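Local coordinates for protein 70 kDa peptidylprolyl isomerase, putative (Plasmodium falciparum, PDB 2FBN) that is a putative peptidyl-prolyl isomerase of the FK506-binding family and interacts with the C-terminal pentapeptide of Hsp90 through its tetratricopeptide-repeat domain, at residues Asn120-Leu125 with Ala149-Asn154; His110-Leu115 with Tyr126-Ala131; Val35-Asp40 with Leu65-His70. All coordinates share one frame; numbering follows the deposited sequence.

Overall arrangement
The three contacts lie at different points along an all-helical tetratricopeptide array. Interactions 1 and 2 share helix 122-135, and their segments alternate along the chain; their centres lie 11 Å apart and they abut through Leu115 and Ala111. Leu115 CD2 packs 3.6 Å from Asn120 N, and Ala124 O lies 3.7 Å from Ala111 CB. Interaction 3 belongs to the N-terminal end of the array. Its centre is 21 Å from that of interaction 2, with nearest atoms about 5 Å apart, and 28 Å from that of interaction 1, across the centre of the chain. In related domains such an array curves around the Hsp90 peptide.

Interaction 1 of 3, residues Asn120-Leu125 with Ala149-Asn154; sequences NNVKAL and ASLNPN
With CG1 of Val122 anti to its backbone N (chi1 175°), the other methyl, CG2, stands beside that nitrogen and is turned to Leu151, where chi1 of -62° sets CG beside the backbone N and CD1 beyond it reaches the valine methyl. The two branches slide past each other in opposite directions and touch at 3.7 Å from Val122 CG2 to Leu151 CD1. This is where the two helices of a tetratricopeptide repeat come together at their open end: helix 122-135 starts here, and helix 138-151 finishes here after the chain has turned back. Leu151 is long enough to bridge the gap, and the same CD1 also reaches Leu125 CD1 at 3.9 Å, the two leucines crossing at about a right angle, and rests 3.8 Å from the carbonyl atom Asn120 O. The methyl pair of Val122 faces the side chain of Asn152 as well, just after the helix. Ile158 of helix 156-173 touches both Val122 and Asn152 and so carries the apolar patch on to the next helix. Asn120 OD1 is hydrogen-bonded to Lys147 NZ, in helix 138-151. Asparagine suits position 121, the N-cap, because its short side chain can bring OD1 to a first-turn N-H that lacks a backbone acceptor within the helix: Asn121 OD1 accepts from Ala124 N at 2.9 Å, with the donor 19° out of the carbonyl plane.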
ATOM      1  N   ASN A 120      12.351  -2.842 -14.861  1.00 35.13           N
ATOM      2  CA  ASN A 120      12.344  -2.227 -16.186  1.00 35.17           C
ATOM      3  C   ASN A 120      11.133  -2.597 -17.054  1.00 33.74           C
ATOM      4  O   ASN A 120      11.184  -2.450 -18.279  1.00 34.83           O
ATOM      5  CB  ASN A 120      13.665  -2.503 -16.933  1.00 36.21           C
ATOM      6  CG  ASN A 120      14.880  -1.941 -16.211  1.00 38.78           C
ATOM      7  OD1 ASN A 120      14.758  -1.131 -15.282  1.00 42.76           O
ATOM      8  ND2 ASN A 120      16.066  -2.379 -16.630  1.00 40.92           N
ATOM      9  N   ASN A 121      10.052  -3.080 -16.429  1.00 31.39           N
ATOM     10  CA  ASN A 121       8.761  -3.190 -17.109  1.00 29.00           C
ATOM     11  C   ASN A 121       8.488  -1.815 -17.713  1.00 27.48           C
ATOM     12  O   ASN A 121       8.362  -0.835 -16.977  1.00 26.90           O
ATOM     13  CB  ASN A 121       7.656  -3.587 -16.108  1.00 28.21           C
ATOM     14  CG  ASN A 121       6.294  -3.748 -16.763  1.00 28.10           C
ATOM     15  OD1 ASN A 121       5.683  -2.768 -17.206  1.00 24.83           O
ATOM     16  ND2 ASN A 121       5.806  -4.983 -16.825  1.00 25.48           N
ATOM     17  N   VAL A 122       8.431  -1.723 -19.043  1.00 26.22           N
ATOM     18  CA  VAL A 122       8.338  -0.409 -19.699  1.00 25.13           C
ATOM     19  C   VAL A 122       7.045   0.336 -19.392  1.00 23.77           C
ATOM     20  O   VAL A 122       7.024   1.570 -19.234  1.00 22.93           O
ATOM     21  CB  VAL A 122       8.526  -0.512 -21.245  1.00 25.63           C
ATOM     22  CG1 VAL A 122       8.296   0.861 -21.927  1.00 26.33           C
ATOM     23  CG2 VAL A 122       9.914  -1.029 -21.550  1.00 26.63           C
ATOM     24  N   LYS A 123       5.949  -0.405 -19.343  1.00 23.43           N
ATOM     25  CA  LYS A 123       4.660   0.209 -19.074  1.00 24.11           C
ATOM     26  C   LYS A 123       4.686   0.793 -17.665  1.00 22.32           C
ATOM     27  O   LYS A 123       4.189   1.895 -17.438  1.00 21.61           O
ATOM     28  CB  LYS A 123       3.537  -0.821 -19.232  1.00 24.21           C
ATOM     29  CG  LYS A 123       3.260  -1.204 -20.703  1.00 27.81           C
ATOM     30  CD  LYS A 123       2.159  -2.279 -20.815  1.00 27.91           C
ATOM     31  CE  LYS A 123       2.717  -3.698 -20.971  1.00 33.39           C
ATOM     32  NZ  LYS A 123       1.635  -4.743 -21.088  1.00 34.69           N
ATOM     33  N   ALA A 124       5.275   0.055 -16.727  1.00 21.15           N
ATOM     34  CA  ALA A 124       5.350   0.541 -15.331  1.00 19.98           C
ATOM     35  C   ALA A 124       6.277   1.758 -15.209  1.00 19.38           C
ATOM     36  O   ALA A 124       5.990   2.706 -14.472  1.00 18.93           O
ATOM     37  CB  ALA A 124       5.802  -0.554 -14.397  1.00 19.98           C
ATOM     38  N   LEU A 125       7.419   1.720 -15.902  1.00 19.22           N
ATOM     39  CA  LEU A 125       8.334   2.865 -15.870  1.00 19.23           C
ATOM     40  C   LEU A 125       7.602   4.105 -16.391  1.00 19.00           C
ATOM     41  O   LEU A 125       7.700   5.202 -15.815  1.00 18.90           O
ATOM     42  CB  LEU A 125       9.573   2.582 -16.731  1.00 19.85           C
ATOM     43  CG  LEU A 125      10.746   1.848 -16.076  1.00 22.50           C
ATOM     44  CD1 LEU A 125      11.720   1.397 -17.147  1.00 24.12           C
ATOM     45  CD2 LEU A 125      11.449   2.731 -15.018  1.00 25.00           C
ATOM     46  N   ALA A 149      11.836   5.756 -22.645  1.00 23.95           N
ATOM     47  CA  ALA A 149      12.026   6.168 -24.050  1.00 24.81           C
ATOM     48  C   ALA A 149      13.229   5.447 -24.660  1.00 25.66           C
ATOM     49  O   ALA A 149      13.222   5.068 -25.831  1.00 25.94           O
ATOM     50  CB  ALA A 149      12.184   7.674 -24.154  1.00 24.88           C
ATOM     51  N   SER A 150      14.260   5.255 -23.844  1.00 26.23           N
ATOM     52  CA  SER A 150      15.439   4.507 -24.286  1.00 27.28           C
ATOM     53  C   SER A 150      15.113   3.061 -24.643  1.00 27.55           C
ATOM     54  O   SER A 150      15.679   2.522 -25.597  1.00 28.67           O
ATOM     55  CB  SER A 150      16.536   4.576 -23.228  1.00 27.14           C
ATOM     56  OG  SER A 150      17.012   5.908 -23.124  1.00 28.34           O
ATOM     57  N   LEU A 151      14.217   2.436 -23.878  1.00 28.20           N
ATOM     58  CA  LEU A 151      13.779   1.070 -24.126  1.00 28.40           C
ATOM     59  C   LEU A 151      12.793   0.961 -25.295  1.00 29.22           C
ATOM     60  O   LEU A 151      12.806  -0.037 -26.031  1.00 29.47           O
ATOM     61  CB  LEU A 151      13.180   0.456 -22.865  1.00 28.58           C
ATOM     62  CG  LEU A 151      14.103   0.308 -21.651  1.00 29.51           C
ATOM     63  CD1 LEU A 151      13.298  -0.087 -20.417  1.00 31.78           C
ATOM     64  CD2 LEU A 151      15.225  -0.710 -21.919  1.00 32.20           C
ATOM     65  N   ASN A 152      11.945   1.980 -25.452  1.00 29.03           N
ATOM     66  CA  ASN A 152      10.932   2.002 -26.526  1.00 29.69           C
ATOM     67  C   ASN A 152      10.985   3.324 -27.274  1.00 29.28           C
ATOM     68  O   ASN A 152      10.079   4.159 -27.122  1.00 28.97           O
ATOM     69  CB  ASN A 152       9.526   1.831 -25.947  1.00 30.23           C
ATOM     70  CG  ASN A 152       9.174   0.399 -25.649  1.00 33.36           C
ATOM     71  OD1 ASN A 152       9.997  -0.373 -25.167  1.00 38.14           O
ATOM     72  ND2 ASN A 152       7.920   0.043 -25.904  1.00 37.03           N
ATOM     73  N   PRO A 153      12.044   3.539 -28.077  1.00 29.05           N
ATOM     74  CA  PRO A 153      12.310   4.877 -28.627  1.00 28.98           C
ATOM     75  C   PRO A 153      11.291   5.412 -29.646  1.00 28.55           C
ATOM     76  O   PRO A 153      11.261   6.611 -29.874  1.00 28.67           O
ATOM     77  CB  PRO A 153      13.694   4.745 -29.272  1.00 29.49           C
ATOM     78  CG  PRO A 153      13.942   3.296 -29.419  1.00 29.56           C
ATOM     79  CD  PRO A 153      13.042   2.537 -28.504  1.00 29.65           C
ATOM     80  N   ASN A 154      10.465   4.553 -30.235  1.00 28.19           N
ATOM     81  CA  ASN A 154       9.427   5.071 -31.144  1.00 28.46           C
ATOM     82  C   ASN A 154       8.045   5.173 -30.508  1.00 27.61           C
ATOM     83  O   ASN A 154       7.061   5.438 -31.205  1.00 27.85           O
ATOM     84  CB  ASN A 154       9.348   4.260 -32.441  1.00 29.44           C
ATOM     85  CG  ASN A 154      10.351   4.725 -33.495  1.00 31.22           C
ATOM     86  OD1 ASN A 154      10.827   3.906 -34.287  1.00 36.53           O
ATOM     87  ND2 ASN A 154      10.669   6.030 -33.521  1.00 30.93           N
TER

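Interaction 2 of 3, residues His110-Leu115 with Tyr126-Ala131; sequences HASKVL and YKLGVA
Ala111 and Leu128 form the tight part of this contact. Their CA atoms come within 5.3 Å of each other, and Ala111 CB presses against the backbone of the opposite helix, 3.6 Å from Leu128 N, as well as against Leu128 CB at 3.7 Å. A methyl group is about all that fits at such a short backbone separation, which is why alanine suits the place; Leu128, buried, supplies the apolar bulk, its CB lying against the alanine methyl. In Leu128, CG anti to the backbone N (chi1 176°) sets the branch beside the carbonyl carbon, and its methyls reach Ser112 and Leu115. CD2 meets Leu115 CD1 at 3.6 Å, the side chains crossing obliquely, while CD1 comes nearest Ser112 OG, at 3.7 Å. The pairing joins two consecutive tetratricopeptide repeats: helix 104-117 is in the range of one repeat and helix 122-135 in that of the next, and the short segments run nearly antiparallel, at 149°, with their axes 8.8 Å apart. Toward Ser112 and Leu115, both partly exposed, the contact approaches solvent although the leucine methyls still touch. The serine hydroxyl, though it brushes Leu128, is bonded to Ile108 O in its own helix; a small polar side chain that satisfies itself in this way can border both apolar neighbours and water. On the flank of Lys127 the touch is looser. Lys127 CB grazes Ala111 CB at 4.4 Å, and the rest of the chain leads away until NZ finds Thr96 OG1 on helix 77-100.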
ATOM      1  N   HIS A 110       1.670   1.814  -6.959  1.00 15.93           N
ATOM      2  CA  HIS A 110       1.392   0.627  -7.757  1.00 16.48           C
ATOM      3  C   HIS A 110       2.357   0.393  -8.922  1.00 16.09           C
ATOM      4  O   HIS A 110       2.786  -0.749  -9.166  1.00 16.59           O
ATOM      5  CB  HIS A 110      -0.092   0.588  -8.140  1.00 16.56           C
ATOM      6  CG  HIS A 110      -0.970   0.398  -6.942  1.00 16.59           C
ATOM      7  ND1 HIS A 110      -1.170  -0.838  -6.358  1.00 18.47           N
ATOM      8  CD2 HIS A 110      -1.629   1.288  -6.170  1.00 18.29           C
ATOM      9  CE1 HIS A 110      -1.931  -0.696  -5.283  1.00 20.13           C
ATOM     10  NE2 HIS A 110      -2.219   0.586  -5.145  1.00 18.91           N
ATOM     11  N   ALA A 111       2.741   1.463  -9.628  1.00 16.46           N
ATOM     12  CA  ALA A 111       3.751   1.302 -10.682  1.00 17.10           C
ATOM     13  C   ALA A 111       5.059   0.802 -10.053  1.00 17.32           C
ATOM     14  O   ALA A 111       5.730  -0.063 -10.618  1.00 18.87           O
ATOM     15  CB  ALA A 111       3.980   2.602 -11.415  1.00 17.28           C
ATOM     16  N   SER A 112       5.397   1.314  -8.864  1.00 17.72           N
ATOM     17  CA  SER A 112       6.645   0.915  -8.184  1.00 19.06           C
ATOM     18  C   SER A 112       6.605  -0.568  -7.789  1.00 19.37           C
ATOM     19  O   SER A 112       7.625  -1.281  -7.860  1.00 19.92           O
ATOM     20  CB  SER A 112       6.924   1.812  -6.969  1.00 18.70           C
ATOM     21  OG  SER A 112       7.167   3.155  -7.382  1.00 21.47           O
ATOM     22  N   LYS A 113       5.419  -1.038  -7.406  1.00 19.32           N
ATOM     23  CA  LYS A 113       5.228  -2.448  -7.077  1.00 19.82           C
ATOM     24  C   LYS A 113       5.463  -3.375  -8.263  1.00 20.44           C
ATOM     25  O   LYS A 113       5.990  -4.482  -8.090  1.00 21.30           O
ATOM     26  CB  LYS A 113       3.852  -2.687  -6.459  1.00 20.00           C
ATOM     27  CG  LYS A 113       3.762  -2.230  -5.024  1.00 20.96           C
ATOM     28  CD  LYS A 113       2.353  -2.338  -4.509  1.00 23.94           C
ATOM     29  CE  LYS A 113       2.338  -1.960  -3.037  1.00 27.04           C
ATOM     30  NZ  LYS A 113       0.978  -2.039  -2.507  1.00 30.36           N
ATOM     31  N   VAL A 114       5.060  -2.939  -9.455  1.00 20.05           N
ATOM     32  CA  VAL A 114       5.334  -3.715 -10.664  1.00 20.36           C
ATOM     33  C   VAL A 114       6.845  -3.846 -10.845  1.00 21.14           C
ATOM     34  O   VAL A 114       7.337  -4.937 -11.134  1.00 21.25           O
ATOM     35  CB  VAL A 114       4.725  -3.094 -11.933  1.00 20.65           C
ATOM     36  CG1 VAL A 114       5.091  -3.929 -13.161  1.00 19.50           C
ATOM     37  CG2 VAL A 114       3.214  -2.995 -11.804  1.00 21.16           C
ATOM     38  N   LEU A 115       7.550  -2.728 -10.682  1.00 21.40           N
ATOM     39  CA  LEU A 115       8.990  -2.666 -10.908  1.00 23.02           C
ATOM     40  C   LEU A 115       9.794  -3.512  -9.934  1.00 24.67           C
ATOM     41  O   LEU A 115      10.849  -4.047 -10.301  1.00 24.38           O
ATOM     42  CB  LEU A 115       9.463  -1.213 -10.926  1.00 22.91           C
ATOM     43  CG  LEU A 115       8.991  -0.450 -12.169  1.00 22.53           C
ATOM     44  CD1 LEU A 115       9.299   1.038 -12.029  1.00 23.77           C
ATOM     45  CD2 LEU A 115       9.560  -1.046 -13.483  1.00 24.38           C
ATOM     46  N   TYR A 126       6.836   3.913 -17.467  1.00 19.26           N
ATOM     47  CA  TYR A 126       6.074   5.015 -18.062  1.00 19.51           C
ATOM     48  C   TYR A 126       5.028   5.557 -17.076  1.00 18.83           C
ATOM     49  O   TYR A 126       4.947   6.769 -16.812  1.00 19.07           O
ATOM     50  CB  TYR A 126       5.405   4.561 -19.366  1.00 20.85           C
ATOM     51  CG  TYR A 126       4.431   5.587 -19.886  1.00 21.76           C
ATOM     52  CD1 TYR A 126       4.879   6.822 -20.366  1.00 23.24           C
ATOM     53  CD2 TYR A 126       3.067   5.347 -19.878  1.00 24.51           C
ATOM     54  CE1 TYR A 126       3.981   7.783 -20.830  1.00 23.08           C
ATOM     55  CE2 TYR A 126       2.173   6.310 -20.330  1.00 25.76           C
ATOM     56  CZ  TYR A 126       2.647   7.520 -20.806  1.00 23.08           C
ATOM     57  OH  TYR A 126       1.738   8.460 -21.256  1.00 26.00           O
ATOM     58  N   LYS A 127       4.235   4.657 -16.502  1.00 18.58           N
ATOM     59  CA  LYS A 127       3.180   5.086 -15.580  1.00 18.25           C
ATOM     60  C   LYS A 127       3.767   5.726 -14.313  1.00 18.27           C
ATOM     61  O   LYS A 127       3.237   6.713 -13.801  1.00 17.81           O
ATOM     62  CB  LYS A 127       2.275   3.905 -15.237  1.00 19.07           C
ATOM     63  CG  LYS A 127       1.542   3.376 -16.473  1.00 19.71           C
ATOM     64  CD  LYS A 127       0.860   2.032 -16.197  1.00 23.18           C
ATOM     65  CE  LYS A 127       0.315   1.399 -17.495  1.00 23.50           C
ATOM     66  NZ  LYS A 127      -0.561   2.332 -18.271  1.00 26.24           N
ATOM     67  N   LEU A 128       4.871   5.169 -13.823  1.00 17.45           N
ATOM     68  CA  LEU A 128       5.612   5.783 -12.716  1.00 16.98           C
ATOM     69  C   LEU A 128       6.123   7.180 -13.096  1.00 16.61           C
ATOM     70  O   LEU A 128       6.024   8.137 -12.319  1.00 16.07           O
ATOM     71  CB  LEU A 128       6.779   4.887 -12.291  1.00 17.05           C
ATOM     72  CG  LEU A 128       7.694   5.461 -11.202  1.00 18.35           C
ATOM     73  CD1 LEU A 128       6.926   5.794  -9.926  1.00 21.04           C
ATOM     74  CD2 LEU A 128       8.766   4.423 -10.930  1.00 18.51           C
ATOM     75  N   GLY A 129       6.671   7.307 -14.304  1.00 16.17           N
ATOM     76  CA  GLY A 129       7.118   8.611 -14.771  1.00 16.84           C
ATOM     77  C   GLY A 129       6.002   9.633 -14.830  1.00 16.36           C
ATOM     78  O   GLY A 129       6.146  10.762 -14.354  1.00 16.40           O
ATOM     79  N   VAL A 130       4.864   9.249 -15.409  1.00 17.36           N
ATOM     80  CA  VAL A 130       3.716  10.164 -15.486  1.00 17.74           C
ATOM     81  C   VAL A 130       3.273  10.622 -14.089  1.00 16.68           C
ATOM     82  O   VAL A 130       3.102  11.799 -13.840  1.00 16.52           O
ATOM     83  CB  VAL A 130       2.544   9.500 -16.221  1.00 18.09           C
ATOM     84  CG1 VAL A 130       1.264  10.331 -16.083  1.00 20.14           C
ATOM     85  CG2 VAL A 130       2.917   9.289 -17.695  1.00 18.70           C
ATOM     86  N   ALA A 131       3.156   9.677 -13.163  1.00 16.98           N
ATOM     87  CA  ALA A 131       2.641   9.987 -11.833  1.00 17.25           C
ATOM     88  C   ALA A 131       3.635  10.868 -11.053  1.00 17.23           C
ATOM     89  O   ALA A 131       3.239  11.850 -10.409  1.00 17.79           O
ATOM     90  CB  ALA A 131       2.365   8.710 -11.098  1.00 16.52           C
TER

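Interaction 3 of 3, residues Val35-Asp40 with Leu65-His70; sequences VQSAFD and LDFFIH
Two consecutive phenylalanines, Phe67 and Phe68, settle on one turn of helix 31-50, where Ala38 leaves room for both. The segment that carries them lies at the C-terminal end of the second helix, 54-66, of a helical hairpin at the N-terminal end of the tetratricopeptide array. Leu65 starts its side chain away from helix 31-50, while its carbonyl accepts from Phe68 N at 2.9 Å. Asp66 then opens a type I turn that runs to Ile69 and places both rings against helix 31-50, Phe67 on Ser37 and Phe68 beside Val35, with Ala38 touched by both. Phe67 lays one ring face against Ser37: the serine CB sits 3.9 Å from the ring centroid, 23° off the normal, a CH-pi contact. Serine suits this place because its methylene can lie on the ring while OG bonds to Glu33 O in its own helix. Phe67 CB also meets Ala38 CB at 4.1 Å. Phe68 has CG anti to its carbonyl carbon (chi1 -60°), which lets the far end of the ring reach in although its CB starts out to one side. Phe68 CZ lies 3.5 Å from Ala38 CB, and Val35 CG2 comes to the ring edge, near its plane, 4.1 Å from Phe68 CE1. Ile69 and His70 continue outward to the second subunit, where His70 NE2 bonds to Asn132 OD1 of that other chain and its ring packs edge-to-face with Phe137 of the same chain. Within its own chain the contact abuts helix 77-100: Val35 touches Lys82, Leu65 touches Cys90 and Asn91, and Phe68 touches Glu87.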
ATOM      1  N   VAL A  35      -5.409 -18.217  -6.326  1.00 22.52           N
ATOM      2  CA  VAL A  35      -4.978 -17.845  -7.680  1.00 23.07           C
ATOM      3  C   VAL A  35      -6.159 -17.707  -8.636  1.00 23.39           C
ATOM      4  O   VAL A  35      -6.262 -16.697  -9.354  1.00 23.52           O
ATOM      5  CB  VAL A  35      -3.945 -18.842  -8.249  1.00 23.00           C
ATOM      6  CG1 VAL A  35      -3.590 -18.495  -9.714  1.00 24.25           C
ATOM      7  CG2 VAL A  35      -2.678 -18.812  -7.405  1.00 24.09           C
ATOM      8  N   GLN A  36      -7.046 -18.706  -8.638  1.00 23.49           N
ATOM      9  CA  GLN A  36      -8.200 -18.695  -9.543  1.00 24.41           C
ATOM     10  C   GLN A  36      -9.114 -17.498  -9.300  1.00 23.73           C
ATOM     11  O   GLN A  36      -9.512 -16.815 -10.249  1.00 23.60           O
ATOM     12  CB  GLN A  36      -8.989 -20.016  -9.477  1.00 24.91           C
ATOM     13  CG  GLN A  36     -10.066 -20.140 -10.556  1.00 28.47           C
ATOM     14  CD  GLN A  36      -9.523 -19.940 -11.966  1.00 31.43           C
ATOM     15  OE1 GLN A  36      -8.671 -20.699 -12.433  1.00 33.07           O
ATOM     16  NE2 GLN A  36     -10.017 -18.908 -12.651  1.00 31.16           N
ATOM     17  N   SER A  37      -9.435 -17.249  -8.030  1.00 23.49           N
ATOM     18  CA  SER A  37     -10.308 -16.142  -7.655  1.00 23.71           C
ATOM     19  C   SER A  37      -9.652 -14.800  -7.989  1.00 22.96           C
ATOM     20  O   SER A  37     -10.312 -13.898  -8.499  1.00 22.59           O
ATOM     21  CB  SER A  37     -10.696 -16.206  -6.177  1.00 24.61           C
ATOM     22  OG  SER A  37     -11.374 -17.424  -5.863  1.00 26.62           O
ATOM     23  N   ALA A  38      -8.360 -14.675  -7.694  1.00 22.05           N
ATOM     24  CA  ALA A  38      -7.624 -13.441  -8.031  1.00 21.67           C
ATOM     25  C   ALA A  38      -7.675 -13.170  -9.545  1.00 21.97           C
ATOM     26  O   ALA A  38      -7.934 -12.046  -9.978  1.00 21.46           O
ATOM     27  CB  ALA A  38      -6.174 -13.511  -7.542  1.00 22.42           C
ATOM     28  N   PHE A  39      -7.464 -14.212 -10.347  1.00 22.57           N
ATOM     29  CA  PHE A  39      -7.531 -14.054 -11.805  1.00 24.01           C
ATOM     30  C   PHE A  39      -8.940 -13.584 -12.218  1.00 23.55           C
ATOM     31  O   PHE A  39      -9.087 -12.627 -12.976  1.00 23.28           O
ATOM     32  CB  PHE A  39      -7.160 -15.356 -12.513  1.00 25.20           C
ATOM     33  CG  PHE A  39      -7.251 -15.268 -14.013  1.00 26.23           C
ATOM     34  CD1 PHE A  39      -6.191 -14.773 -14.756  1.00 28.44           C
ATOM     35  CD2 PHE A  39      -8.403 -15.675 -14.673  1.00 29.25           C
ATOM     36  CE1 PHE A  39      -6.271 -14.686 -16.153  1.00 29.85           C
ATOM     37  CE2 PHE A  39      -8.500 -15.583 -16.071  1.00 29.77           C
ATOM     38  CZ  PHE A  39      -7.440 -15.084 -16.801  1.00 28.59           C
ATOM     39  N   ASP A  40      -9.966 -14.242 -11.684  1.00 24.62           N
ATOM     40  CA  ASP A  40     -11.352 -13.949 -12.043  1.00 24.57           C
ATOM     41  C   ASP A  40     -11.746 -12.527 -11.657  1.00 24.26           C
ATOM     42  O   ASP A  40     -12.400 -11.804 -12.432  1.00 23.76           O
ATOM     43  CB  ASP A  40     -12.295 -14.937 -11.366  1.00 25.51           C
ATOM     44  CG  ASP A  40     -12.239 -16.328 -11.984  1.00 27.40           C
ATOM     45  OD1 ASP A  40     -11.711 -16.486 -13.114  1.00 30.85           O
ATOM     46  OD2 ASP A  40     -12.731 -17.259 -11.308  1.00 30.26           O
ATOM     47  N   LEU A  65      -5.653  -8.547  -5.540  1.00 18.29           N
ATOM     48  CA  LEU A  65      -4.377  -8.519  -4.813  1.00 18.18           C
ATOM     49  C   LEU A  65      -4.497  -9.023  -3.370  1.00 18.09           C
ATOM     50  O   LEU A  65      -3.552  -9.617  -2.834  1.00 17.67           O
ATOM     51  CB  LEU A  65      -3.768  -7.117  -4.839  1.00 18.66           C
ATOM     52  CG  LEU A  65      -3.244  -6.700  -6.220  1.00 18.78           C
ATOM     53  CD1 LEU A  65      -2.778  -5.245  -6.178  1.00 20.76           C
ATOM     54  CD2 LEU A  65      -2.127  -7.653  -6.692  1.00 19.08           C
ATOM     55  N   ASP A  66      -5.645  -8.758  -2.742  1.00 17.75           N
ATOM     56  CA  ASP A  66      -5.900  -9.212  -1.361  1.00 18.25           C
ATOM     57  C   ASP A  66      -5.796 -10.739  -1.196  1.00 18.14           C
ATOM     58  O   ASP A  66      -5.440 -11.228  -0.117  1.00 18.30           O
ATOM     59  CB  ASP A  66      -7.268  -8.721  -0.898  1.00 17.90           C
ATOM     60  CG  ASP A  66      -7.311  -7.208  -0.659  1.00 18.70           C
ATOM     61  OD1 ASP A  66      -6.249  -6.574  -0.551  1.00 19.78           O
ATOM     62  OD2 ASP A  66      -8.430  -6.669  -0.565  1.00 22.31           O
ATOM     63  N   PHE A  67      -6.067 -11.481  -2.272  1.00 18.61           N
ATOM     64  CA  PHE A  67      -5.896 -12.941  -2.246  1.00 18.58           C
ATOM     65  C   PHE A  67      -4.460 -13.373  -2.016  1.00 18.53           C
ATOM     66  O   PHE A  67      -4.224 -14.494  -1.605  1.00 18.72           O
ATOM     67  CB  PHE A  67      -6.452 -13.591  -3.499  1.00 20.40           C
ATOM     68  CG  PHE A  67      -7.923 -13.786  -3.432  1.00 21.35           C
ATOM     69  CD1 PHE A  67      -8.458 -14.833  -2.680  1.00 23.86           C
ATOM     70  CD2 PHE A  67      -8.782 -12.910  -4.087  1.00 24.89           C
ATOM     71  CE1 PHE A  67      -9.852 -15.013  -2.599  1.00 24.98           C
ATOM     72  CE2 PHE A  67     -10.162 -13.079  -4.009  1.00 26.16           C
ATOM     73  CZ  PHE A  67     -10.696 -14.141  -3.260  1.00 25.68           C
ATOM     74  N   PHE A  68      -3.513 -12.462  -2.257  1.00 18.41           N
ATOM     75  CA  PHE A  68      -2.094 -12.776  -2.119  1.00 19.01           C
ATOM     76  C   PHE A  68      -1.442 -12.236  -0.845  1.00 19.10           C
ATOM     77  O   PHE A  68      -0.239 -12.368  -0.675  1.00 19.19           O
ATOM     78  CB  PHE A  68      -1.332 -12.312  -3.367  1.00 18.72           C
ATOM     79  CG  PHE A  68      -1.826 -12.968  -4.619  1.00 18.70           C
ATOM     80  CD1 PHE A  68      -1.959 -14.360  -4.668  1.00 19.03           C
ATOM     81  CD2 PHE A  68      -2.150 -12.212  -5.742  1.00 19.58           C
ATOM     82  CE1 PHE A  68      -2.439 -14.991  -5.832  1.00 21.87           C
ATOM     83  CE2 PHE A  68      -2.615 -12.840  -6.908  1.00 21.93           C
ATOM     84  CZ  PHE A  68      -2.761 -14.224  -6.940  1.00 19.85           C
ATOM     85  N   ILE A  69      -2.234 -11.648   0.055  1.00 19.07           N
ATOM     86  CA  ILE A  69      -1.711 -11.252   1.366  1.00 18.42           C
ATOM     87  C   ILE A  69      -1.156 -12.498   2.074  1.00 18.59           C
ATOM     88  O   ILE A  69      -1.773 -13.582   2.071  1.00 17.95           O
ATOM     89  CB  ILE A  69      -2.810 -10.553   2.225  1.00 18.52           C
ATOM     90  CG1 ILE A  69      -3.284  -9.285   1.514  1.00 17.65           C
ATOM     91  CG2 ILE A  69      -2.297 -10.215   3.644  1.00 18.97           C
ATOM     92  CD1 ILE A  69      -4.503  -8.644   2.147  1.00 18.93           C
ATOM     93  N   HIS A  70       0.017 -12.343   2.684  1.00 19.91           N
ATOM     94  CA  HIS A  70       0.693 -13.444   3.391  1.00 20.23           C
ATOM     95  C   HIS A  70       0.918 -14.694   2.533  1.00 22.11           C
ATOM     96  O   HIS A  70       0.592 -15.805   2.967  1.00 22.06           O
ATOM     97  CB  HIS A  70      -0.055 -13.858   4.678  1.00 20.18           C
ATOM     98  CG  HIS A  70      -0.407 -12.722   5.585  1.00 19.98           C
ATOM     99  ND1 HIS A  70       0.428 -11.647   5.815  1.00 21.13           N
ATOM    100  CD2 HIS A  70      -1.506 -12.515   6.352  1.00 19.48           C
ATOM    101  CE1 HIS A  70      -0.152 -10.817   6.668  1.00 22.80           C
ATOM    102  NE2 HIS A  70      -1.323 -11.326   7.016  1.00 19.48           N
TER